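Local coordinates for protein ATP-dependent 6-phosphofructokinase isozyme 2 (Escherichia coli, PDB 3CQD) that phosphorylates fructose 6-phosphate to fructose 1,6-bisphosphate with magnesium-dependent use of ATP, the committing step of glycolysis, and is inhibited by a second, allosteric ATP, at residues S250-G255 with Q290-C295; Q91-H96 with Y104-P109. All coordinates share one frame; numbering follows the deposited sequence.

Interaction 1. Residues S250-G255 with Q290-C295; sequences STVGAG and QGTRLC. With ATP (adenosine-5'-triphosphate), chain I; ATP (adenosine-5'-triphosphate), chain G.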
loop_
_atom_site.group_PDB
_atom_site.type_symbol
_atom_site.label_atom_id
_atom_site.label_comp_id
_atom_site.label_asym_id
_atom_site.label_seq_id
_atom_site.Cartn_x
_atom_site.Cartn_y
_atom_site.Cartn_z
ATOM N N SER B 250 -13.891 -9.553 7.806
ATOM C CA SER B 250 -13.119 -10.416 6.937
ATOM C C SER B 250 -14.059 -11.055 5.941
ATOM O O SER B 250 -15.259 -11.071 6.146
ATOM C CB SER B 250 -12.371 -11.478 7.767
ATOM O OG SER B 250 -11.650 -12.378 6.942
ATOM N N THR B 251 -13.521 -11.553 4.842
ATOM C CA THR B 251 -14.325 -12.246 3.853
ATOM C C THR B 251 -13.796 -13.650 3.652
ATOM O O THR B 251 -14.346 -14.420 2.868
ATOM C CB THR B 251 -14.297 -11.523 2.494
ATOM O OG1 THR B 251 -12.935 -11.430 2.037
ATOM C CG2 THR B 251 -14.905 -10.129 2.618
ATOM N N VAL B 252 -12.715 -13.984 4.347
ATOM C CA VAL B 252 -12.133 -15.307 4.223
ATOM C C VAL B 252 -13.129 -16.369 4.672
ATOM O O VAL B 252 -13.678 -16.307 5.775
ATOM C CB VAL B 252 -10.813 -15.431 4.989
ATOM C CG1 VAL B 252 -10.158 -16.772 4.693
ATOM C CG2 VAL B 252 -9.875 -14.270 4.611
ATOM N N GLY B 253 -13.375 -17.328 3.788
ATOM C CA GLY B 253 -14.214 -18.457 4.101
ATOM C C GLY B 253 -15.694 -18.204 3.965
ATOM O O GLY B 253 -16.490 -19.091 4.245
ATOM N N ALA B 254 -16.066 -16.994 3.538
ATOM C CA ALA B 254 -17.457 -16.635 3.334
ATOM C C ALA B 254 -18.147 -17.602 2.356
ATOM O O ALA B 254 -19.215 -18.161 2.658
ATOM C CB ALA B 254 -17.576 -15.200 2.850
ATOM N N GLY B 255 -17.543 -17.763 1.184
ATOM C CA GLY B 255 -18.163 -18.526 0.098
ATOM C C GLY B 255 -18.273 -20.001 0.448
ATOM O O GLY B 255 -19.296 -20.622 0.220
ATOM N N GLN B 290 -11.539 -12.359 11.562
ATOM C CA GLN B 290 -10.361 -12.629 10.719
ATOM C C GLN B 290 -9.879 -14.082 10.938
ATOM O O GLN B 290 -10.375 -14.776 11.829
ATOM C CB GLN B 290 -9.247 -11.597 10.956
ATOM C CG GLN B 290 -9.515 -10.215 10.327
ATOM C CD GLN B 290 -8.292 -9.292 10.343
ATOM O OE1 GLN B 290 -7.627 -9.131 11.370
ATOM N NE2 GLN B 290 -8.002 -8.672 9.198
ATOM N N GLY B 291 -8.953 -14.551 10.107
ATOM C CA GLY B 291 -8.495 -15.950 10.165
ATOM C C GLY B 291 -9.248 -16.896 9.230
ATOM O O GLY B 291 -9.817 -16.457 8.222
ATOM N N THR B 292 -9.238 -18.195 9.546
ATOM C CA THR B 292 -9.999 -19.190 8.762
ATOM C C THR B 292 -10.916 -20.077 9.636
ATOM O O THR B 292 -11.074 -21.280 9.379
ATOM C CB THR B 292 -9.091 -20.081 7.854
ATOM O OG1 THR B 292 -8.156 -20.805 8.664
ATOM C CG2 THR B 292 -8.345 -19.239 6.810
ATOM N N ARG B 293 -11.525 -19.477 10.656
ATOM C CA ARG B 293 -12.488 -20.184 11.510
ATOM C C ARG B 293 -13.785 -20.494 10.769
ATOM O O ARG B 293 -14.595 -21.302 11.236
ATOM C CB ARG B 293 -12.809 -19.368 12.777
ATOM C CG ARG B 293 -11.589 -19.052 13.649
ATOM C CD ARG B 293 -11.925 -18.044 14.754
ATOM N N LEU B 294 -13.998 -19.828 9.633
ATOM C CA LEU B 294 -15.233 -19.998 8.886
ATOM C C LEU B 294 -16.422 -19.580 9.760
ATOM O O LEU B 294 -16.260 -18.807 10.690
ATOM C CB LEU B 294 -15.374 -21.447 8.387
ATOM C CG LEU B 294 -14.216 -22.032 7.553
ATOM C CD1 LEU B 294 -14.541 -23.441 7.103
ATOM C CD2 LEU B 294 -13.848 -21.156 6.345
ATOM N N CYS B 295 -17.608 -20.096 9.454
ATOM C CA CYS B 295 -18.817 -19.808 10.215
ATOM C C CYS B 295 -18.831 -20.658 11.478
ATOM O O CYS B 295 -18.454 -21.813 11.445
ATOM C CB CYS B 295 -20.040 -20.182 9.381
ATOM S SG CYS B 295 -19.967 -21.831 8.670
HETATM P PG ATP I . -15.169 -16.515 -1.330
HETATM O O1G ATP I . -15.064 -17.607 -2.349
HETATM O O2G ATP I . -14.978 -16.969 0.098
HETATM O O3G ATP I . -14.404 -15.298 -1.742
HETATM P PB ATP I . -17.559 -15.750 -2.618
HETATM O O1B ATP I . -16.979 -14.595 -3.353
HETATM O O2B ATP I . -17.673 -17.053 -3.407
HETATM O O3B ATP I . -16.705 -16.058 -1.306
HETATM P PA ATP I . -19.469 -14.018 -1.291
HETATM O O1A ATP I . -18.384 -12.995 -1.216
HETATM O O2A ATP I . -20.732 -13.622 -1.968
HETATM O O3A ATP I . -18.985 -15.403 -1.992
HETATM O "O5'" ATP I . -19.726 -14.596 0.166
HETATM C "C5'" ATP I . -20.659 -15.655 0.429
HETATM C "C4'" ATP I . -21.605 -15.076 1.477
HETATM O "O4'" ATP I . -20.812 -14.560 2.552
HETATM C "C3'" ATP I . -22.419 -13.862 1.046
HETATM O "O3'" ATP I . -23.570 -14.145 0.259
HETATM C "C2'" ATP I . -22.756 -13.247 2.386
HETATM O "O2'" ATP I . -23.761 -13.969 3.094
HETATM C "C1'" ATP I . -21.474 -13.464 3.175
HETATM N N9 ATP I . -20.632 -12.276 3.005
HETATM C C8 ATP I . -19.601 -12.154 2.168
HETATM N N7 ATP I . -19.046 -10.940 2.247
HETATM C C5 ATP I . -19.731 -10.267 3.161
HETATM C C6 ATP I . -19.653 -8.922 3.709
HETATM N N6 ATP I . -18.684 -8.084 3.269
HETATM N N1 ATP I . -20.546 -8.613 4.668
HETATM C C2 ATP I . -21.500 -9.464 5.090
HETATM N N3 ATP I . -21.641 -10.710 4.611
HETATM C C4 ATP I . -20.782 -11.145 3.672
HETATM P PG ATP G . -13.396 -14.424 -5.739
HETATM O O1G ATP G . -12.598 -15.632 -6.085
HETATM O O2G ATP G . -13.913 -13.718 -6.964
HETATM O O3G ATP G . -14.396 -14.637 -4.629
HETATM P PB ATP G . -12.395 -12.334 -3.970
HETATM O O1B ATP G . -13.248 -12.832 -2.829
HETATM O O2B ATP G . -10.971 -11.955 -3.743
HETATM O O3B ATP G . -12.280 -13.445 -5.134
HETATM P PA ATP G . -12.598 -9.976 -5.703
HETATM O O1A ATP G . -11.334 -10.444 -6.408
HETATM O O2A ATP G . -13.730 -9.438 -6.528
HETATM O O3A ATP G . -13.196 -11.125 -4.696
HETATM O "O5'" ATP G . -12.194 -8.860 -4.633
HETATM C "C5'" ATP G . -11.487 -7.684 -5.019
HETATM C "C4'" ATP G . -11.724 -6.709 -3.888
HETATM O "O4'" ATP G . -13.132 -6.468 -3.800
HETATM C "C3'" ATP G . -11.352 -7.307 -2.543
HETATM O "O3'" ATP G . -10.028 -6.959 -2.194
HETATM C "C2'" ATP G . -12.344 -6.694 -1.582
HETATM O "O2'" ATP G . -11.900 -5.425 -1.103
HETATM C "C1'" ATP G . -13.571 -6.498 -2.443
HETATM N N9 ATP G . -14.460 -7.659 -2.159
HETATM C C8 ATP G . -14.575 -8.823 -2.832
HETATM N N7 ATP G . -15.483 -9.649 -2.239
HETATM C C5 ATP G . -15.964 -9.000 -1.164
HETATM C C6 ATP G . -16.948 -9.262 -0.093
HETATM N N6 ATP G . -17.620 -10.425 -0.049
HETATM N N1 ATP G . -17.148 -8.307 0.844
HETATM C C2 ATP G . -16.487 -7.137 0.830
HETATM N N3 ATP G . -15.581 -6.825 -0.112
HETATM C C4 ATP G . -15.286 -7.695 -1.112
HETATM O O HOH W 1 -12.727 -17.727 8.076
#

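Interaction 2. Residues Q91-H96 with Y104-P109; sequences QNLHVH and YRFVMP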
loop_
_atom_site.group_PDB
_atom_site.type_symbol
_atom_site.label_atom_id
_atom_site.label_comp_id
_atom_site.label_asym_id
_atom_site.label_seq_id
_atom_site.Cartn_x
_atom_site.Cartn_y
_atom_site.Cartn_z
ATOM N N GLN B 91 1.142 -24.614 -1.022
ATOM C CA GLN B 91 0.887 -23.669 0.043
ATOM C C GLN B 91 0.520 -22.299 -0.469
ATOM O O GLN B 91 1.244 -21.690 -1.266
ATOM C CB GLN B 91 2.098 -23.593 0.966
ATOM C CG GLN B 91 2.402 -24.969 1.592
ATOM C CD GLN B 91 3.236 -24.884 2.837
ATOM O OE1 GLN B 91 4.410 -24.509 2.792
ATOM N NE2 GLN B 91 2.639 -25.236 3.966
ATOM N N ASN B 92 -0.627 -21.815 -0.015
ATOM C CA ASN B 92 -0.960 -20.424 -0.205
ATOM C C ASN B 92 -0.522 -19.659 1.031
ATOM O O ASN B 92 -0.273 -20.259 2.094
ATOM C CB ASN B 92 -2.453 -20.256 -0.466
ATOM C CG ASN B 92 -2.868 -20.801 -1.812
ATOM O OD1 ASN B 92 -2.079 -20.843 -2.758
ATOM N ND2 ASN B 92 -4.107 -21.235 -1.901
ATOM N N LEU B 93 -0.378 -18.349 0.883
ATOM C CA LEU B 93 0.073 -17.523 1.977
ATOM C C LEU B 93 -0.972 -16.503 2.354
ATOM O O LEU B 93 -1.477 -15.753 1.507
ATOM C CB LEU B 93 1.392 -16.827 1.626
ATOM C CG LEU B 93 2.054 -16.039 2.759
ATOM C CD1 LEU B 93 2.435 -16.958 3.936
ATOM C CD2 LEU B 93 3.275 -15.285 2.233
ATOM N N HIS B 94 -1.294 -16.494 3.637
ATOM C CA HIS B 94 -2.158 -15.499 4.229
ATOM C C HIS B 94 -1.288 -14.660 5.148
ATOM O O HIS B 94 -0.676 -15.183 6.070
ATOM C CB HIS B 94 -3.300 -16.165 5.002
ATOM C CG HIS B 94 -4.267 -16.889 4.127
ATOM N ND1 HIS B 94 -5.197 -17.783 4.617
ATOM C CD2 HIS B 94 -4.442 -16.863 2.781
ATOM C CE1 HIS B 94 -5.910 -18.263 3.612
ATOM N NE2 HIS B 94 -5.468 -17.722 2.487
ATOM N N VAL B 95 -1.188 -13.377 4.841
ATOM C CA VAL B 95 -0.347 -12.457 5.583
ATOM C C VAL B 95 -1.195 -11.405 6.287
ATOM O O VAL B 95 -1.908 -10.642 5.633
ATOM C CB VAL B 95 0.666 -11.759 4.648
ATOM C CG1 VAL B 95 1.556 -10.845 5.435
ATOM C CG2 VAL B 95 1.472 -12.791 3.921
ATOM N N HIS B 96 -1.100 -11.372 7.613
ATOM C CA HIS B 96 -1.755 -10.354 8.398
ATOM C C HIS B 96 -0.724 -9.292 8.673
ATOM O O HIS B 96 0.355 -9.589 9.182
ATOM C CB HIS B 96 -2.273 -10.888 9.729
ATOM C CG HIS B 96 -2.960 -9.841 10.550
ATOM N ND1 HIS B 96 -4.294 -9.526 10.387
ATOM C CD2 HIS B 96 -2.486 -8.998 11.500
ATOM C CE1 HIS B 96 -4.619 -8.557 11.227
ATOM N NE2 HIS B 96 -3.542 -8.222 11.916
ATOM N N TYR B 104 -3.574 -10.149 3.618
ATOM C CA TYR B 104 -3.299 -10.359 2.243
ATOM C C TYR B 104 -3.391 -11.840 1.950
ATOM O O TYR B 104 -3.017 -12.605 2.738
ATOM C CB TYR B 104 -1.968 -9.726 1.862
ATOM C CG TYR B 104 -1.967 -8.221 1.964
ATOM C CD1 TYR B 104 -1.779 -7.584 3.147
ATOM C CD2 TYR B 104 -2.147 -7.456 0.855
ATOM C CE1 TYR B 104 -1.789 -6.239 3.211
ATOM C CE2 TYR B 104 -2.171 -6.155 0.914
ATOM C CZ TYR B 104 -1.981 -5.523 2.080
ATOM O OH TYR B 104 -1.976 -4.193 2.085
ATOM N N ARG B 105 -3.943 -12.213 0.834
ATOM C CA ARG B 105 -4.019 -13.586 0.492
ATOM C C ARG B 105 -3.435 -13.833 -0.850
ATOM O O ARG B 105 -3.820 -13.236 -1.787
ATOM C CB ARG B 105 -5.432 -14.130 0.602
ATOM C CG ARG B 105 -6.151 -13.863 1.861
ATOM C CD ARG B 105 -7.539 -13.382 1.569
ATOM N NE ARG B 105 -8.366 -14.503 1.349
ATOM C CZ ARG B 105 -9.614 -14.516 0.950
ATOM N NH1 ARG B 105 -10.307 -13.463 0.682
ATOM N NH2 ARG B 105 -10.157 -15.660 0.843
ATOM N N PHE B 106 -2.421 -14.661 -0.859
ATOM C CA PHE B 106 -1.688 -15.029 -2.025
ATOM C C PHE B 106 -2.066 -16.453 -2.434
ATOM O O PHE B 106 -1.691 -17.405 -1.796
ATOM C CB PHE B 106 -0.174 -14.819 -1.867
ATOM C CG PHE B 106 0.206 -13.423 -1.474
ATOM C CD1 PHE B 106 0.443 -13.096 -0.174
ATOM C CD2 PHE B 106 0.253 -12.423 -2.401
ATOM C CE1 PHE B 106 0.727 -11.827 0.171
ATOM C CE2 PHE B 106 0.548 -11.158 -2.023
ATOM C CZ PHE B 106 0.773 -10.866 -0.760
ATOM N N VAL B 107 -2.829 -16.545 -3.504
ATOM C CA VAL B 107 -3.403 -17.809 -3.943
ATOM C C VAL B 107 -2.676 -18.278 -5.188
ATOM O O VAL B 107 -2.715 -17.626 -6.243
ATOM C CB VAL B 107 -4.938 -17.689 -4.175
ATOM C CG1 VAL B 107 -5.567 -19.081 -4.435
ATOM C CG2 VAL B 107 -5.585 -17.052 -2.972
ATOM N N MET B 108 -1.977 -19.396 -5.037
ATOM C CA MET B 108 -1.307 -20.049 -6.139
ATOM C C MET B 108 -2.034 -21.341 -6.464
ATOM O O MET B 108 -2.882 -21.775 -5.685
ATOM C CB MET B 108 0.152 -20.318 -5.794
ATOM C CG MET B 108 0.975 -19.063 -5.842
ATOM S SD MET B 108 2.493 -19.205 -4.929
ATOM C CE MET B 108 1.868 -19.113 -3.251
ATOM N N PRO B 109 -1.738 -21.938 -7.631
ATOM C CA PRO B 109 -2.415 -23.169 -8.014
ATOM C C PRO B 109 -2.161 -24.299 -7.019
ATOM O O PRO B 109 -1.194 -24.259 -6.245
ATOM C CB PRO B 109 -1.766 -23.515 -9.355
ATOM C CG PRO B 109 -1.292 -22.215 -9.874
ATOM C CD PRO B 109 -0.794 -21.507 -8.674
HETATM O O HOH W 2 -5.034 -22.650 -4.443
HETATM O O HOH W 3 -1.127 -23.387 -3.631
#

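Interaction 1. Residues S250-G255 with Q290-C295
Val252 lays its isopropyl group over the Gly291 carbonyl and the methyl of Thr292: its CB lies 3.5 Å from Gly291 O, and its CG1 crosses Thr292 CG2 at 3.7 Å. A first torsion of -173°, with CG1 anti to the backbone N, points that methyl at the 290-295 loop. Further along, Leu294 brings its CD2 methyl to 3.5 Å from Gly253 CA, on the side where a CB would stand; with phi at 82° as well, this position suits a residue lacking a side chain. No direct hydrogen bond crosses between the segments. Instead a water lies between them, accepting from Leu294 N and within hydrogen-bonding distance of Val252 O (2.9 Å) and Gly291 O, which need not both be served. Ser250, Val252, Gly291 and Arg293 belong to the potassium site, so in this ribokinase-type fold the two facing loops contribute to it, together with Ala286 and Asn289. Ser250 OG accepts from Val252 N at 3.2 Å, an ST turn, and has a second partner in Gln103. A type II turn from Thr251 to Ala254 follows, with Ala254 N bonded to Thr251 O and Gly253 as N-cap of helix 254-267. The helix start then meets nucleotide: Gly255 N donates to O2G of the chain I ATP at 2.9 Å (157° at the hydrogen), where the N-terminal helix dipole probably helps to stabilise the gamma-phosphate. Thr251 CG2 touches N1 of the chain G ATP at 3.4 Å, while Thr251 N is bonded to Glu25 of the second subunit.

Interaction 2. Residues Q91-H96 with Y104-P109
Asn92 reaches across to the end of the opposite strand, its CB 3.2 Å from Phe106 O and its amide fitted slantwise beside the CG1 methyl of Val107, which lies 3.6 Å from ND2. OD1 accepts from Met108 N at 2.7 Å, the donor standing 46° out of the carbonyl plane. One water bridges Asn92 ND2 and Met108 O; another lies between OD1 and Pro109 O. Met108 bends at its last torsion, tucking CE against Gln91 O at 3.3 Å. Gln91 and Asn92 belong to the substrate site, and Asn92 N is also held by Asp14 of that site. Between these ends lies an antiparallel beta hairpin, its strand segments 168° apart in direction. Leu93 with Phe106 and Val95 with Tyr104 are hydrogen-bonded pairs, the Phe106 N to Leu93 O bond nearly straight. On the face these four share, the Val95 CG2 methyl is a bump set against the rim of the Phe106 ring, in its plane and 3.9 Å from CE1. The other face carries the non-hydrogen-bonded pair His94 and Arg105: the CD2 corner of the imidazole rests on the CB and CG methylenes, 3.6 Å from CG, where the bent arginine chain carries its guanidinium plane 71° from the ring. His94 ND1 is tied to Glu36, and Arg105 NH1 to Glu25 O of the second subunit. Strand 93-97 runs beside strand 12-19 on its other edge, and Arg105 to Val107 pair in a parallel ladder with a strand of the second subunit, carrying this lid sheet across the dimer interface.

Interaction 2 is the more buried and more extensive contact, a regular ladder of backbone bonds within the hairpin of strands 93-97 and 102-107. Interaction 1 is partly buried and joins a turn that runs into helix 254-267 to an irregular loop, by packing and a shared water. One of its segments opens helix 254-267, the other links helix 272-287 to helix 297-307, whereas interaction 2 belongs to the lid that builds the dimer. Their centres lie about 14 Å apart, yet they touch: Val252 CG2 packs 3.6 Å from Arg105 NE. The His94 and Arg105 face abuts the potassium-site loops, and the largely apolar face of Leu93 and Phe106 meets the second subunit, which Arg105 also reaches.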